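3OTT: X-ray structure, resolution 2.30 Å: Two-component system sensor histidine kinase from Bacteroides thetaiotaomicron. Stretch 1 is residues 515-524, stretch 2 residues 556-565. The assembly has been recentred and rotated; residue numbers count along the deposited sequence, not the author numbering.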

# COMPACT_ATOMS: atom_id res chain seq x y z
N GLY B 515 -14.53 39.75 18.07
CA GLY B 515 -13.91 39.08 19.23
C GLY B 515 -14.11 37.58 19.13
O GLY B 515 -13.71 36.96 18.14
N GLU B 516 -14.78 37.02 20.12
CA GLU B 516 -14.98 35.57 20.12
C GLU B 516 -15.93 35.13 18.98
O GLU B 516 -15.95 33.97 18.59
CB GLU B 516 -15.43 35.05 21.52
CG GLU B 516 -16.81 35.52 21.99
CD GLU B 516 -17.23 34.92 23.35
OE1 GLU B 516 -17.33 35.70 24.32
OE2 GLU B 516 -17.45 33.68 23.45
N LYS B 517 -16.69 36.07 18.43
CA LYS B 517 -17.58 35.70 17.35
C LYS B 517 -17.05 36.09 15.96
O LYS B 517 -17.80 36.27 15.02
CB LYS B 517 -19.02 36.19 17.61
CG LYS B 517 -19.66 35.42 18.73
CD LYS B 517 -20.90 36.07 19.24
CE LYS B 517 -22.05 35.82 18.32
NZ LYS B 517 -23.31 35.75 19.10
N SER B 518 -15.73 36.25 15.89
CA SER B 518 -15.05 36.50 14.63
C SER B 518 -15.36 35.37 13.62
O SER B 518 -15.19 34.20 13.95
CB SER B 518 -13.56 36.64 14.85
OG SER B 518 -12.89 36.75 13.63
N PRO B 519 -15.84 35.70 12.43
CA PRO B 519 -16.32 34.69 11.47
C PRO B 519 -15.20 33.92 10.83
O PRO B 519 -14.13 34.47 10.65
CB PRO B 519 -17.04 35.52 10.37
CG PRO B 519 -16.60 36.95 10.54
CD PRO B 519 -15.94 37.10 11.91
N ASN B 520 -15.45 32.68 10.47
CA ASN B 520 -14.44 31.92 9.76
C ASN B 520 -15.04 31.00 8.70
O ASN B 520 -14.35 30.17 8.18
CB ASN B 520 -13.56 31.11 10.73
CG ASN B 520 -14.28 29.86 11.24
OD1 ASN B 520 -15.45 29.95 11.65
ND2 ASN B 520 -13.61 28.69 11.16
N TYR B 521 -16.31 31.17 8.37
CA TYR B 521 -16.91 30.38 7.32
C TYR B 521 -18.07 31.10 6.71
O TYR B 521 -18.87 31.73 7.41
CB TYR B 521 -17.41 29.00 7.81
CG TYR B 521 -17.30 27.97 6.70
CD1 TYR B 521 -18.32 27.81 5.76
CD2 TYR B 521 -16.16 27.15 6.58
CE1 TYR B 521 -18.18 26.88 4.68
CE2 TYR B 521 -16.03 26.22 5.54
CZ TYR B 521 -17.04 26.08 4.59
OH TYR B 521 -16.91 25.13 3.56
N LEU B 522 -18.21 30.94 5.40
CA LEU B 522 -19.27 31.63 4.68
C LEU B 522 -19.86 30.80 3.53
O LEU B 522 -19.14 30.11 2.85
CB LEU B 522 -18.75 32.96 4.17
CG LEU B 522 -19.52 34.18 3.66
CD1 LEU B 522 -19.32 34.35 2.21
CD2 LEU B 522 -20.99 34.39 4.07
N LEU B 523 -21.18 30.88 3.35
CA LEU B 523 -21.91 30.18 2.30
C LEU B 523 -23.26 30.84 1.99
O LEU B 523 -23.79 31.61 2.80
CB LEU B 523 -22.04 28.67 2.59
CG LEU B 523 -23.00 27.94 3.54
CD1 LEU B 523 -24.51 28.16 3.19
CD2 LEU B 523 -22.75 26.43 3.49
N CYS B 524 -23.75 30.57 0.78
CA CYS B 524 -25.08 31.03 0.32
C CYS B 524 -25.91 29.81 -0.03
O CYS B 524 -25.41 28.91 -0.70
CB CYS B 524 -24.98 31.92 -0.91
SG CYS B 524 -26.56 32.82 -1.40
N PHE B 556 -18.27 23.32 23.42
CA PHE B 556 -18.07 24.56 24.16
C PHE B 556 -18.50 25.81 23.33
O PHE B 556 -18.93 25.70 22.16
CB PHE B 556 -16.59 24.64 24.62
CG PHE B 556 -16.15 23.48 25.53
CD1 PHE B 556 -16.70 23.33 26.83
CD2 PHE B 556 -15.17 22.57 25.10
CE1 PHE B 556 -16.29 22.27 27.69
CE2 PHE B 556 -14.75 21.50 25.94
CZ PHE B 556 -15.31 21.35 27.25
N SER B 557 -18.40 26.98 23.96
CA SER B 557 -18.57 28.28 23.28
C SER B 557 -17.46 28.48 22.24
O SER B 557 -17.70 28.99 21.13
CB SER B 557 -18.59 29.40 24.33
OG SER B 557 -18.04 30.62 23.85
N ASN B 558 -16.24 28.07 22.61
CA ASN B 558 -15.07 28.17 21.73
C ASN B 558 -14.88 26.78 21.10
O ASN B 558 -14.09 25.95 21.59
CB ASN B 558 -13.83 28.66 22.52
CG ASN B 558 -14.09 30.03 23.28
OD1 ASN B 558 -14.41 31.06 22.66
ND2 ASN B 558 -13.93 30.01 24.63
N ASN B 559 -15.67 26.53 20.04
CA ASN B 559 -15.82 25.23 19.37
C ASN B 559 -15.80 25.45 17.86
O ASN B 559 -16.77 25.92 17.29
CB ASN B 559 -17.14 24.57 19.80
CG ASN B 559 -17.53 23.40 18.91
OD1 ASN B 559 -16.66 22.62 18.49
ND2 ASN B 559 -18.83 23.27 18.60
N GLU B 560 -14.69 25.11 17.23
CA GLU B 560 -14.39 25.54 15.89
C GLU B 560 -15.19 24.86 14.78
O GLU B 560 -15.36 23.66 14.76
CB GLU B 560 -12.92 25.30 15.60
CG GLU B 560 -11.92 25.74 16.70
CD GLU B 560 -10.48 25.32 16.35
OE1 GLU B 560 -10.25 24.89 15.18
OE2 GLU B 560 -9.59 25.42 17.24
N ILE B 561 -15.63 25.65 13.84
CA ILE B 561 -16.32 25.13 12.65
C ILE B 561 -15.30 24.77 11.57
O ILE B 561 -14.48 25.62 11.20
CB ILE B 561 -17.34 26.14 12.11
CG1 ILE B 561 -18.48 26.35 13.13
CG2 ILE B 561 -17.87 25.69 10.81
CD1 ILE B 561 -19.66 27.11 12.61
N LEU B 562 -15.35 23.53 11.09
CA LEU B 562 -14.37 23.04 10.11
C LEU B 562 -14.89 23.13 8.65
O LEU B 562 -14.14 23.47 7.74
CB LEU B 562 -13.87 21.62 10.46
CG LEU B 562 -13.16 21.20 11.78
CD1 LEU B 562 -12.75 19.66 11.77
CD2 LEU B 562 -11.94 22.09 12.20
N SER B 563 -16.19 22.86 8.46
CA SER B 563 -16.83 22.85 7.19
C SER B 563 -18.33 23.02 7.37
O SER B 563 -18.90 22.59 8.39
CB SER B 563 -16.56 21.53 6.46
OG SER B 563 -16.93 21.65 5.08
N MET B 564 -19.00 23.63 6.40
CA MET B 564 -20.48 23.78 6.43
C MET B 564 -21.01 23.53 5.04
O MET B 564 -20.44 24.04 4.08
CB MET B 564 -20.89 25.21 6.78
CG MET B 564 -20.66 25.63 8.22
SD MET B 564 -21.01 27.37 8.52
CE MET B 564 -22.73 27.48 8.20
N THR B 565 -22.10 22.78 4.90
CA THR B 565 -22.67 22.65 3.58
C THR B 565 -24.20 22.56 3.58
O THR B 565 -24.78 22.08 4.57
CB THR B 565 -21.99 21.48 2.80
OG1 THR B 565 -22.00 21.80 1.42
CG2 THR B 565 -22.67 20.13 3.03
O HOH W 1 -15.67 28.52 14.20
O HOH W 2 -14.53 22.69 3.74

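The strand that ends at Cys524 and the strand from Ile561 through Thr565 run almost exactly parallel, 5° apart in direction, with axes 7.6 Å apart at their closest. That gap is too wide for a backbone ladder, and no main-chain hydrogen bond joins them. Side chains fill the space instead, so the contact follows the rules of packed surfaces, and the summed buried area is a modest 423 Å².

The central bump is Tyr521. Its CB points toward the second strand, and the ring lies along the backbone there, with one face covered by Met564 N and the carbonyl carbon of Ser563; Tyr521 CZ comes within 3.6 Å of Met564 N. Ser563 turns its CA-to-CB bond away, so at this point the ring meets main chain, in a peptide steeply tilted to the ring it lies over. Met564 and Ile561, whose CA-to-CB bonds point toward the first stretch, shape the ring's surroundings. Met564 brings its CB to 3.8 Å from Tyr521 CD1, while its SD sits 4.8 Å from the ring centroid, 51° off the normal, an oblique sulfur-aromatic contact. Ile561 reaches the base of the side chain more loosely, CG2 to Tyr521 CB at 4.5 Å.

Two residues along, Leu523 again points toward the partner, while Leu522 between them points away, the usual alternation of a strand. Leu523 is p at both chi1 and chi2, and its CD2 settles against Met564, 4.0 Å from Met564 CB and 3.4 Å from Met564 O, and also lies 3.8 Å from Thr565 CA. Met564 is thus shared: its CB touches both the tyrosine ring and the leucine methyl, and it fills the space between these two bumps.

Polar groups secure the margins. Asn520 starts sideways, but its amide end swings nearer, and ND2 donates a hydrogen bond of 3.2 Å to Ile561 O. Its other amide atom is used as well: water 1 donates to Asn520 OD1 at 2.9 Å and accepts from Ile561 N, also at 2.9 Å. One side chain therefore serves the carbonyl of Ile561 directly and its NH through a water. Beyond the ring, Tyr521 OH and Ser563 OG stand 3.8 Å apart, and water 2 spans them, 2.9 Å from Ser563 OG and joined to Tyr521 OH by a weak bond of 3.4 Å.

At the loop end, Glu516, p at chi1 and t at chi2, brings its OE2 to 3.1 Å from Ser557 OG, in an exposed region where Ser557 is poorly ordered.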